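PDB 5UZ8: cadherin-23 from Mus musculus, which probably serves calcium-dependent adhesion and mechanotransduction in hearing, as a chain of extracellular cadherin repeats joined by calcium-binding linkers. Local coordinates for residues I115-S120 against R137-D142; D183-T188 against I211-V216; D215-R220 against D249-S254. One frame throughout, in Å; residues are numbered along the deposited sequence.

How the contacts relate
The three contacts follow one another along the chain and along the rod it forms. Contacts 1 and 2 belong to the middle cadherin repeat. Contact 1 pairs strands 115-116 and 134-141 in one sheet of its beta sandwich. Contact 2 pairs strands 184-193 and 204-214 in the other sheet. Their centres are about 20 Å apart and they do not touch. Contact 3 starts where contact 2 ends: Asp215 and Val216 belong to both. Its centre is about 16 Å from that of contact 2 and about 35 Å from that of contact 1. The last strand of the middle repeat thus runs straight into the calcium-bound junction with the next repeat.

Contact 1 (I115-S120 against R137-D142); sequences IFDQPS and RVTATD. With CA (calcium ion), chain I.
Phe116 and Ala140 lie across from each other, and the methyl of Ala140 sits over one face of the phenyl ring. Ala140 CB is 4.1 Å from the ring centroid and 17° off the ring normal, a CH-pi contact. Val138 comes to the same ring at its edge: its CG2 is 3.9 Å from Phe116 CE1. Phe116 CG is anti to the carbonyl carbon (chi1 -80°), and the ring lies alongside strand 134-141 on the face that Ala140 shares.

The backbones hold these groups in place. Phe116 and Ala140 form an antiparallel non-hydrogen-bonded pair, with their CA atoms 3.8 Å apart. Ile115 and Thr141 are the hydrogen-bonded pair beside it. Ile115 N donates to Thr141 O at 2.9 Å, and Thr141 N returns a bond of equal length to Ile115 O. Past the bridge, Asp117 N donates to Thr139 O at 2.8 Å. Ile115 O also receives a CA-H...O contact from Ala140 CA at 3.1 Å. A water adds a further bond to this oxygen and accepts from Thr141 OG1.

Just beyond the pairing, both carboxylate oxygens of Asp142 bind a calcium ion. Asn110, Asn112, Asp144, Phe148 and Asp193 complete the site.

This is the short first strand of a cadherin repeat, 115-116, lying at the edge of its sheet against strand 134-141. Phe116 points into the sandwich. There it meets Tyr153 of strand 151-155, Ala191 of strand 184-193 and Val207 of strand 204-214, all in the facing sheet.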
loop_
_atom_site.group_PDB
_atom_site.type_symbol
_atom_site.label_atom_id
_atom_site.label_comp_id
_atom_site.label_asym_id
_atom_site.label_seq_id
_atom_site.Cartn_x
_atom_site.Cartn_y
_atom_site.Cartn_z
ATOM N N ILE A 115 -10.583 2.485 0.018
ATOM C CA ILE A 115 -10.433 1.020 -0.075
ATOM C C ILE A 115 -9.418 0.748 -1.161
ATOM O O ILE A 115 -9.591 1.195 -2.299
ATOM C CB ILE A 115 -11.748 0.315 -0.418
ATOM C CG1 ILE A 115 -12.768 0.482 0.730
ATOM C CG2 ILE A 115 -11.517 -1.184 -0.663
ATOM C CD1 ILE A 115 -14.193 0.095 0.352
ATOM N N PHE A 116 -8.345 0.034 -0.806
ATOM C CA PHE A 116 -7.305 -0.289 -1.794
ATOM C C PHE A 116 -7.788 -1.219 -2.880
ATOM O O PHE A 116 -8.616 -2.082 -2.612
ATOM C CB PHE A 116 -6.074 -0.840 -1.125
ATOM C CG PHE A 116 -5.209 0.217 -0.535
ATOM C CD1 PHE A 116 -4.365 0.958 -1.338
ATOM C CD2 PHE A 116 -5.264 0.502 0.821
ATOM C CE1 PHE A 116 -3.558 1.957 -0.791
ATOM C CE2 PHE A 116 -4.459 1.484 1.364
ATOM C CZ PHE A 116 -3.621 2.224 0.569
ATOM N N ASP A 117 -7.310 -1.030 -4.105
ATOM C CA ASP A 117 -7.740 -1.794 -5.282
ATOM C C ASP A 117 -7.191 -3.254 -5.253
ATOM O O ASP A 117 -7.684 -4.113 -5.975
ATOM C CB ASP A 117 -7.309 -1.081 -6.600
ATOM C CG ASP A 117 -8.193 0.153 -6.985
ATOM O OD1 ASP A 117 -9.130 0.542 -6.256
ATOM O OD2 ASP A 117 -7.957 0.731 -8.075
ATOM N N GLN A 118 -6.147 -3.522 -4.456
ATOM C CA GLN A 118 -5.600 -4.895 -4.299
ATOM C C GLN A 118 -5.520 -5.212 -2.825
ATOM O O GLN A 118 -5.413 -4.289 -2.009
ATOM C CB GLN A 118 -4.198 -5.067 -4.883
ATOM C CG GLN A 118 -4.073 -4.727 -6.337
ATOM C CD GLN A 118 -2.718 -5.068 -7.005
ATOM O OE1 GLN A 118 -2.590 -4.788 -8.197
ATOM N NE2 GLN A 118 -1.731 -5.684 -6.290
ATOM N N PRO A 119 -5.550 -6.509 -2.473
ATOM C CA PRO A 119 -5.390 -6.924 -1.070
ATOM C C PRO A 119 -3.942 -6.772 -0.563
ATOM O O PRO A 119 -3.718 -6.705 0.635
ATOM C CB PRO A 119 -5.852 -8.382 -1.079
ATOM C CG PRO A 119 -5.679 -8.853 -2.485
ATOM C CD PRO A 119 -5.966 -7.637 -3.329
ATOM N N SER A 120 -2.997 -6.728 -1.495
ATOM C CA SER A 120 -1.607 -6.474 -1.186
ATOM C C SER A 120 -0.887 -6.174 -2.481
ATOM O O SER A 120 -1.468 -6.282 -3.575
ATOM C CB SER A 120 -0.943 -7.626 -0.394
ATOM O OG SER A 120 -0.456 -8.682 -1.199
ATOM N N ARG A 137 2.787 1.594 -8.002
ATOM C CA ARG A 137 1.782 2.557 -7.604
ATOM C C ARG A 137 0.666 1.812 -6.868
ATOM O O ARG A 137 0.162 0.821 -7.362
ATOM C CB ARG A 137 1.233 3.242 -8.855
ATOM C CG ARG A 137 0.241 4.367 -8.598
ATOM C CD ARG A 137 -0.050 5.094 -9.908
ATOM N NE ARG A 137 0.800 6.253 -10.110
ATOM C CZ ARG A 137 1.146 6.762 -11.291
ATOM N NH1 ARG A 137 1.900 7.859 -11.346
ATOM N NH2 ARG A 137 0.748 6.179 -12.422
ATOM N N VAL A 138 0.301 2.296 -5.690
ATOM C CA VAL A 138 -0.857 1.815 -4.965
ATOM C C VAL A 138 -2.022 2.758 -5.245
ATOM O O VAL A 138 -1.822 3.967 -5.404
ATOM C CB VAL A 138 -0.588 1.676 -3.464
ATOM C CG1 VAL A 138 0.610 0.759 -3.239
ATOM C CG2 VAL A 138 -0.422 3.011 -2.761
ATOM N N THR A 139 -3.233 2.198 -5.313
ATOM C CA THR A 139 -4.419 3.006 -5.543
ATOM C C THR A 139 -5.540 2.518 -4.623
ATOM O O THR A 139 -5.834 1.303 -4.562
ATOM C CB THR A 139 -4.890 2.894 -7.013
ATOM O OG1 THR A 139 -3.850 3.322 -7.916
ATOM C CG2 THR A 139 -6.148 3.711 -7.246
ATOM N N ALA A 140 -6.162 3.469 -3.941
ATOM C CA ALA A 140 -7.416 3.268 -3.218
ATOM C C ALA A 140 -8.526 4.115 -3.858
ATOM O O ALA A 140 -8.233 5.060 -4.581
ATOM C CB ALA A 140 -7.221 3.664 -1.780
ATOM N N THR A 141 -9.791 3.756 -3.628
ATOM C CA THR A 141 -10.906 4.548 -4.118
ATOM C C THR A 141 -11.828 4.874 -2.973
ATOM O O THR A 141 -11.868 4.139 -1.978
ATOM C CB THR A 141 -11.703 3.808 -5.170
ATOM O OG1 THR A 141 -12.228 2.602 -4.604
ATOM C CG2 THR A 141 -10.830 3.490 -6.379
ATOM N N ASP A 142 -12.562 5.965 -3.103
ATOM C CA ASP A 142 -13.450 6.413 -2.027
ATOM C C ASP A 142 -14.805 6.809 -2.641
ATOM O O ASP A 142 -14.882 7.675 -3.504
ATOM C CB ASP A 142 -12.824 7.558 -1.278
ATOM C CG ASP A 142 -13.555 7.892 0.027
ATOM O OD1 ASP A 142 -14.757 8.243 -0.021
ATOM O OD2 ASP A 142 -12.907 7.936 1.104
HETATM CA CA CA I . -14.633 8.904 2.480
HETATM O O HOH W 1 -10.830 0.218 -4.526
#

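Contact 2 (D183-T188 against I211-V216); sequences DHYILT and IRVLDV. With CA (calcium ion), chain F.
His184 lies beside Arg212 on one face of the sheet, and both side chains point the same way. His184 CB starts beside the neighbouring backbone, 3.4 Å from Ile211 O. From there CG stands between the backbone N and the carbonyl carbon (chi1 68°). This turns one ring face to the arginine. Arg212 NH1 lies over that face, 3.7 Å from His184 CD2, with the ring and guanidinium planes 32° apart. On the other branch, His184 ND1 donates to Asp183 OD1 at 2.7 Å. The acceptor is in the ring plane, but the nitrogen approaches the oxygen from above the carboxylate plane. At the tip, His184 NE2 is 4.3 Å from Arg212 NH1. Arg212 has its own polar partner elsewhere: its NE bonds Gln122 OE1 on strand 121-126. An alanine at His184 would probably leave Asp183 OD1 without its ring N-H and the end of Arg212 freer to turn.

Strands 184-193 and 204-214 form the antiparallel hairpin of the last two strands of a cadherin repeat. Their short segments here lie 4.7 Å apart at the closest approach of the axes. Tyr185 and Ile211 are a hydrogen-bonded pair. Tyr185 N donates to Ile211 O at 2.9 Å, and Ile211 N donates back to Tyr185 O. Val213 N adds a bond to Asp183 O.

On the buried face, Val213 CG2 touches the edge of the tyrosine ring, 3.9 Å from Tyr185 CE1. Leu187 and Ile211 both pack on Phe162 of strand 162-164. Beyond the strand, Asp215 OD1 and Val216 O bind a calcium ion.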
loop_
_atom_site.group_PDB
_atom_site.type_symbol
_atom_site.label_atom_id
_atom_site.label_comp_id
_atom_site.label_asym_id
_atom_site.label_seq_id
_atom_site.Cartn_x
_atom_site.Cartn_y
_atom_site.Cartn_z
ATOM N N ASP A 183 17.224 -7.900 2.556
ATOM C CA ASP A 183 16.878 -8.498 1.256
ATOM C C ASP A 183 15.416 -8.344 0.840
ATOM O O ASP A 183 15.053 -8.703 -0.274
ATOM C CB ASP A 183 17.303 -9.973 1.157
ATOM C CG ASP A 183 16.596 -10.887 2.132
ATOM O OD1 ASP A 183 15.707 -10.470 2.897
ATOM O OD2 ASP A 183 16.953 -12.093 2.118
ATOM N N HIS A 184 14.574 -7.838 1.728
ATOM C CA HIS A 184 13.212 -7.491 1.349
ATOM C C HIS A 184 12.581 -6.639 2.458
ATOM O O HIS A 184 13.030 -6.662 3.619
ATOM C CB HIS A 184 12.333 -8.720 1.160
ATOM C CG HIS A 184 12.044 -9.460 2.426
ATOM N ND1 HIS A 184 13.017 -10.146 3.112
ATOM C CD2 HIS A 184 10.894 -9.641 3.114
ATOM C CE1 HIS A 184 12.476 -10.737 4.169
ATOM N NE2 HIS A 184 11.187 -10.443 4.194
ATOM N N TYR A 185 11.523 -5.941 2.084
ATOM C CA TYR A 185 10.788 -5.035 2.963
ATOM C C TYR A 185 9.304 -5.380 2.899
ATOM O O TYR A 185 8.784 -5.741 1.821
ATOM C CB TYR A 185 10.997 -3.597 2.466
ATOM C CG TYR A 185 12.426 -3.152 2.497
ATOM C CD1 TYR A 185 13.297 -3.475 1.459
ATOM C CD2 TYR A 185 12.922 -2.404 3.574
ATOM C CE1 TYR A 185 14.640 -3.069 1.495
ATOM C CE2 TYR A 185 14.236 -1.948 3.601
ATOM C CZ TYR A 185 15.088 -2.301 2.548
ATOM O OH TYR A 185 16.400 -1.923 2.559
ATOM N N ILE A 186 8.623 -5.243 4.033
ATOM C CA ILE A 186 7.171 -5.351 4.073
ATOM C C ILE A 186 6.676 -4.038 4.693
ATOM O O ILE A 186 6.780 -3.854 5.888
ATOM C CB ILE A 186 6.707 -6.589 4.884
ATOM C CG1 ILE A 186 7.412 -7.841 4.352
ATOM C CG2 ILE A 186 5.177 -6.721 4.831
ATOM C CD1 ILE A 186 6.998 -9.124 5.045
ATOM N N LEU A 187 6.184 -3.149 3.846
ATOM C CA LEU A 187 5.825 -1.792 4.214
ATOM C C LEU A 187 4.306 -1.664 4.334
ATOM O O LEU A 187 3.569 -2.345 3.645
ATOM C CB LEU A 187 6.291 -0.844 3.147
ATOM C CG LEU A 187 7.772 -0.872 2.789
ATOM C CD1 LEU A 187 7.969 0.185 1.706
ATOM C CD2 LEU A 187 8.589 -0.658 4.058
ATOM N N THR A 188 3.863 -0.806 5.236
ATOM C CA THR A 188 2.447 -0.473 5.355
ATOM C C THR A 188 2.183 0.850 4.649
ATOM O O THR A 188 2.745 1.876 5.043
ATOM C CB THR A 188 2.051 -0.355 6.832
ATOM O OG1 THR A 188 2.317 -1.604 7.499
ATOM C CG2 THR A 188 0.584 -0.017 6.953
ATOM N N ILE A 211 8.560 -5.426 -1.068
ATOM C CA ILE A 211 9.589 -5.152 -2.063
ATOM C C ILE A 211 10.712 -6.140 -1.817
ATOM O O ILE A 211 11.388 -6.087 -0.781
ATOM C CB ILE A 211 10.107 -3.703 -2.008
ATOM C CG1 ILE A 211 9.011 -2.750 -2.467
ATOM C CG2 ILE A 211 11.329 -3.529 -2.928
ATOM C CD1 ILE A 211 9.164 -1.315 -2.001
ATOM N N ARG A 212 10.902 -7.051 -2.763
ATOM C CA ARG A 212 11.960 -8.051 -2.663
ATOM C C ARG A 212 13.155 -7.546 -3.452
ATOM O O ARG A 212 13.005 -7.028 -4.558
ATOM C CB ARG A 212 11.496 -9.413 -3.138
ATOM C CG ARG A 212 10.314 -9.923 -2.321
ATOM C CD ARG A 212 10.064 -11.423 -2.469
ATOM N NE ARG A 212 8.890 -11.787 -1.706
ATOM C CZ ARG A 212 8.856 -11.985 -0.388
ATOM N NH1 ARG A 212 9.967 -11.950 0.359
ATOM N NH2 ARG A 212 7.686 -12.250 0.181
ATOM N N VAL A 213 14.339 -7.666 -2.857
ATOM C CA VAL A 213 15.541 -7.062 -3.411
ATOM C C VAL A 213 16.365 -8.176 -4.023
ATOM O O VAL A 213 16.819 -9.077 -3.322
ATOM C CB VAL A 213 16.339 -6.344 -2.323
ATOM C CG1 VAL A 213 17.578 -5.669 -2.905
ATOM C CG2 VAL A 213 15.456 -5.329 -1.638
ATOM N N LEU A 214 16.548 -8.100 -5.324
ATOM C CA LEU A 214 17.264 -9.132 -6.087
ATOM C C LEU A 214 18.769 -8.876 -6.111
ATOM O O LEU A 214 19.210 -7.731 -6.176
ATOM C CB LEU A 214 16.713 -9.195 -7.518
ATOM C CG LEU A 214 15.205 -9.393 -7.598
ATOM C CD1 LEU A 214 14.741 -9.348 -9.049
ATOM C CD2 LEU A 214 14.788 -10.691 -6.931
ATOM N N ASP A 215 19.552 -9.959 -6.121
ATOM C CA ASP A 215 21.005 -9.876 -6.003
ATOM C C ASP A 215 21.658 -9.371 -7.284
ATOM O O ASP A 215 21.250 -9.745 -8.391
ATOM C CB ASP A 215 21.564 -11.246 -5.676
ATOM C CG ASP A 215 22.966 -11.204 -5.136
ATOM O OD1 ASP A 215 23.302 -10.302 -4.318
ATOM O OD2 ASP A 215 23.737 -12.121 -5.529
ATOM N N VAL A 216 22.669 -8.546 -7.103
ATOM C CA VAL A 216 23.675 -8.220 -8.108
ATOM C C VAL A 216 24.984 -8.747 -7.541
ATOM O O VAL A 216 25.179 -8.775 -6.305
ATOM C CB VAL A 216 23.754 -6.684 -8.281
ATOM C CG1 VAL A 216 24.923 -6.231 -9.134
ATOM C CG2 VAL A 216 22.437 -6.217 -8.858
HETATM CA CA CA F . 24.892 -8.657 -3.938
HETATM O O HOH W 2 15.809 -11.144 -2.020
#

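Contact 3 (D215-R220 against D249-S254); sequences DVNDCR and DQDEGS. With CA (calcium ion), chain F; CA (calcium ion), chain E; CA (calcium ion), chain G; GSH (glutathione), chain L.
The loops 215-220 and 249-254 run in nearly opposite directions, 166° apart end to end, and touch from Asp215 against Glu252 to Arg220 against Asp249. Neither is helix or strand, and Asn217 is the centre of an inverse gamma turn.

Asp251 carries the contact. Its CG is anti to the carbonyl carbon (chi1 -65°), and its carboxylate reaches between two calcium ions. Asp251 OD1 binds the ion of chain F at 2.3 Å, and OD2 binds the ion of chain E at 2.4 Å. Asp251 OD2 also accepts from Cys219 N at 2.9 Å on its syn lone pair.

These are the linker motifs of cadherins: DVNDC matches DXNDN with cysteine in the last place, and DQD matches DXD. Such linkers bind three calcium ions between successive repeats, as here.

Asp215 OD1, Val216 O and Asp218 OD1 join Asp251 on the chain F ion, with Glu127 and Glu180 from the preceding repeat. Asn217 OD1, Cys219 O and both carboxylate oxygens of Asp249 serve the chain E ion with Asp251, and Asn255 and Asp299 complete the site. Asp249 OD1 also accepts from Asp251 N at 3.0 Å, an Asx turn.

Glu252 N donates to Asp215 OD2 at 3.0 Å, from 57° above the carboxylate plane. On the third ion, chain G, Asp218 OD2 at 2.4 Å shares the metal with Glu127, Asp178, Glu180, glutathione OE1 and a water.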
loop_
_atom_site.group_PDB
_atom_site.type_symbol
_atom_site.label_atom_id
_atom_site.label_comp_id
_atom_site.label_asym_id
_atom_site.label_seq_id
_atom_site.Cartn_x
_atom_site.Cartn_y
_atom_site.Cartn_z
ATOM N N ASP A 215 19.552 -9.959 -6.121
ATOM C CA ASP A 215 21.005 -9.876 -6.003
ATOM C C ASP A 215 21.658 -9.371 -7.284
ATOM O O ASP A 215 21.250 -9.745 -8.391
ATOM C CB ASP A 215 21.564 -11.246 -5.676
ATOM C CG ASP A 215 22.966 -11.204 -5.136
ATOM O OD1 ASP A 215 23.302 -10.302 -4.318
ATOM O OD2 ASP A 215 23.737 -12.121 -5.529
ATOM N N VAL A 216 22.669 -8.546 -7.103
ATOM C CA VAL A 216 23.675 -8.220 -8.108
ATOM C C VAL A 216 24.984 -8.747 -7.541
ATOM O O VAL A 216 25.179 -8.775 -6.305
ATOM C CB VAL A 216 23.754 -6.684 -8.281
ATOM C CG1 VAL A 216 24.923 -6.231 -9.134
ATOM C CG2 VAL A 216 22.437 -6.217 -8.858
ATOM N N ASN A 217 25.859 -9.219 -8.414
ATOM C CA ASN A 217 27.147 -9.693 -7.932
ATOM C C ASN A 217 28.022 -8.478 -7.615
ATOM O O ASN A 217 28.784 -8.034 -8.469
ATOM C CB ASN A 217 27.852 -10.571 -8.971
ATOM C CG ASN A 217 29.073 -11.245 -8.390
ATOM O OD1 ASN A 217 29.071 -11.621 -7.214
ATOM N ND2 ASN A 217 30.130 -11.354 -9.172
ATOM N N ASP A 218 27.895 -7.902 -6.419
ATOM C CA ASP A 218 28.675 -6.709 -6.075
ATOM C C ASP A 218 29.658 -6.943 -4.934
ATOM O O ASP A 218 30.247 -6.000 -4.466
ATOM C CB ASP A 218 27.791 -5.498 -5.797
ATOM C CG ASP A 218 26.705 -5.737 -4.697
ATOM O OD1 ASP A 218 26.404 -6.876 -4.270
ATOM O OD2 ASP A 218 26.103 -4.705 -4.283
ATOM N N CYS A 219 29.842 -8.188 -4.525
ATOM C CA CYS A 219 30.786 -8.516 -3.455
ATOM C C CYS A 219 31.852 -9.495 -3.972
ATOM O O CYS A 219 31.543 -10.557 -4.505
ATOM C CB CYS A 219 30.058 -9.065 -2.254
ATOM S SG CYS A 219 28.812 -7.873 -1.702
ATOM N N ARG A 220 33.116 -9.104 -3.821
ATOM C CA ARG A 220 34.206 -9.949 -4.231
ATOM C C ARG A 220 34.510 -10.949 -3.117
ATOM O O ARG A 220 34.291 -10.674 -1.944
ATOM C CB ARG A 220 35.455 -9.132 -4.619
ATOM C CG ARG A 220 36.232 -8.619 -3.428
ATOM C CD ARG A 220 37.320 -7.664 -3.815
ATOM N NE ARG A 220 38.361 -8.296 -4.610
ATOM C CZ ARG A 220 39.479 -7.682 -4.975
ATOM N NH1 ARG A 220 39.740 -6.449 -4.555
ATOM N NH2 ARG A 220 40.369 -8.310 -5.747
ATOM N N ASP A 249 32.028 -14.960 0.492
ATOM C CA ASP A 249 31.451 -14.073 -0.504
ATOM C C ASP A 249 30.015 -13.818 -0.098
ATOM O O ASP A 249 29.261 -14.755 0.133
ATOM C CB ASP A 249 31.555 -14.726 -1.892
ATOM C CG ASP A 249 31.064 -13.839 -3.024
ATOM O OD1 ASP A 249 29.946 -13.272 -2.942
ATOM O OD2 ASP A 249 31.772 -13.753 -4.055
ATOM N N GLN A 250 29.667 -12.542 0.064
ATOM C CA GLN A 250 28.403 -12.142 0.679
ATOM C C GLN A 250 27.178 -12.207 -0.248
ATOM O O GLN A 250 26.061 -12.066 0.211
ATOM C CB GLN A 250 28.543 -10.732 1.239
ATOM C CG GLN A 250 29.615 -10.605 2.340
ATOM C CD GLN A 250 29.420 -11.596 3.443
ATOM O OE1 GLN A 250 28.391 -11.552 4.127
ATOM N NE2 GLN A 250 30.430 -12.451 3.690
ATOM N N ASP A 251 27.405 -12.391 -1.536
ATOM C CA ASP A 251 26.324 -12.477 -2.530
ATOM C C ASP A 251 25.505 -13.772 -2.412
ATOM O O ASP A 251 25.679 -14.565 -1.492
ATOM C CB ASP A 251 26.902 -12.296 -3.941
ATOM C CG ASP A 251 27.483 -10.917 -4.154
ATOM O OD1 ASP A 251 26.792 -9.923 -3.809
ATOM O OD2 ASP A 251 28.633 -10.820 -4.666
ATOM N N GLU A 252 24.550 -13.925 -3.311
ATOM C CA GLU A 252 23.606 -15.021 -3.300
ATOM C C GLU A 252 23.852 -15.987 -4.468
ATOM O O GLU A 252 24.171 -15.576 -5.582
ATOM C CB GLU A 252 22.188 -14.428 -3.416
ATOM C CG GLU A 252 21.063 -15.435 -3.252
ATOM C CD GLU A 252 19.676 -14.800 -3.213
ATOM O OE1 GLU A 252 19.486 -13.607 -3.513
ATOM O OE2 GLU A 252 18.732 -15.527 -2.885
ATOM N N GLY A 253 23.602 -17.264 -4.222
ATOM C CA GLY A 253 23.574 -18.261 -5.310
ATOM C C GLY A 253 24.914 -18.344 -6.042
ATOM O O GLY A 253 25.977 -18.302 -5.405
ATOM N N SER A 254 24.858 -18.422 -7.370
ATOM C CA SER A 254 26.077 -18.510 -8.171
ATOM C C SER A 254 27.020 -17.316 -7.929
ATOM O O SER A 254 28.234 -17.470 -8.034
ATOM C CB SER A 254 25.753 -18.671 -9.667
ATOM O OG SER A 254 24.981 -17.578 -10.141
HETATM CA CA CA F . 24.892 -8.657 -3.938
HETATM CA CA CA E . 30.306 -12.338 -5.372
HETATM CA CA CA G . 25.114 -5.160 -2.142
HETATM N N1 GSH L . 28.546 0.512 -0.100
HETATM C CA1 GSH L . 28.220 -0.223 -1.313
HETATM C C1 GSH L . 26.771 0.022 -1.659
HETATM O O11 GSH L . 26.091 0.712 -0.864
HETATM O O12 GSH L . 26.315 -0.504 -2.704
HETATM C CB1 GSH L . 28.475 -1.733 -1.142
HETATM C CG1 GSH L . 27.571 -2.358 -0.079
HETATM C CD1 GSH L . 27.626 -3.867 -0.141
HETATM O OE1 GSH L . 27.109 -4.490 -1.065
HETATM N N2 GSH L . 28.223 -4.461 0.887
HETATM C CA2 GSH L . 28.196 -5.894 1.095
HETATM C C2 GSH L . 27.633 -6.241 2.443
HETATM O O2 GSH L . 27.992 -7.271 2.986
HETATM C CB2 GSH L . 29.608 -6.451 0.919
HETATM S SG2 GSH L . 30.128 -6.174 -0.783
HETATM N N3 GSH L . 26.702 -5.416 2.940
HETATM C CA3 GSH L . 26.005 -5.658 4.189
HETATM C C3 GSH L . 26.282 -4.591 5.228
HETATM O O31 GSH L . 25.799 -4.778 6.369
HETATM O O32 GSH L . 26.933 -3.559 4.919
HETATM O O HOH W 3 18.152 -12.525 -5.536
HETATM O O HOH W 4 24.660 -2.762 -2.380
#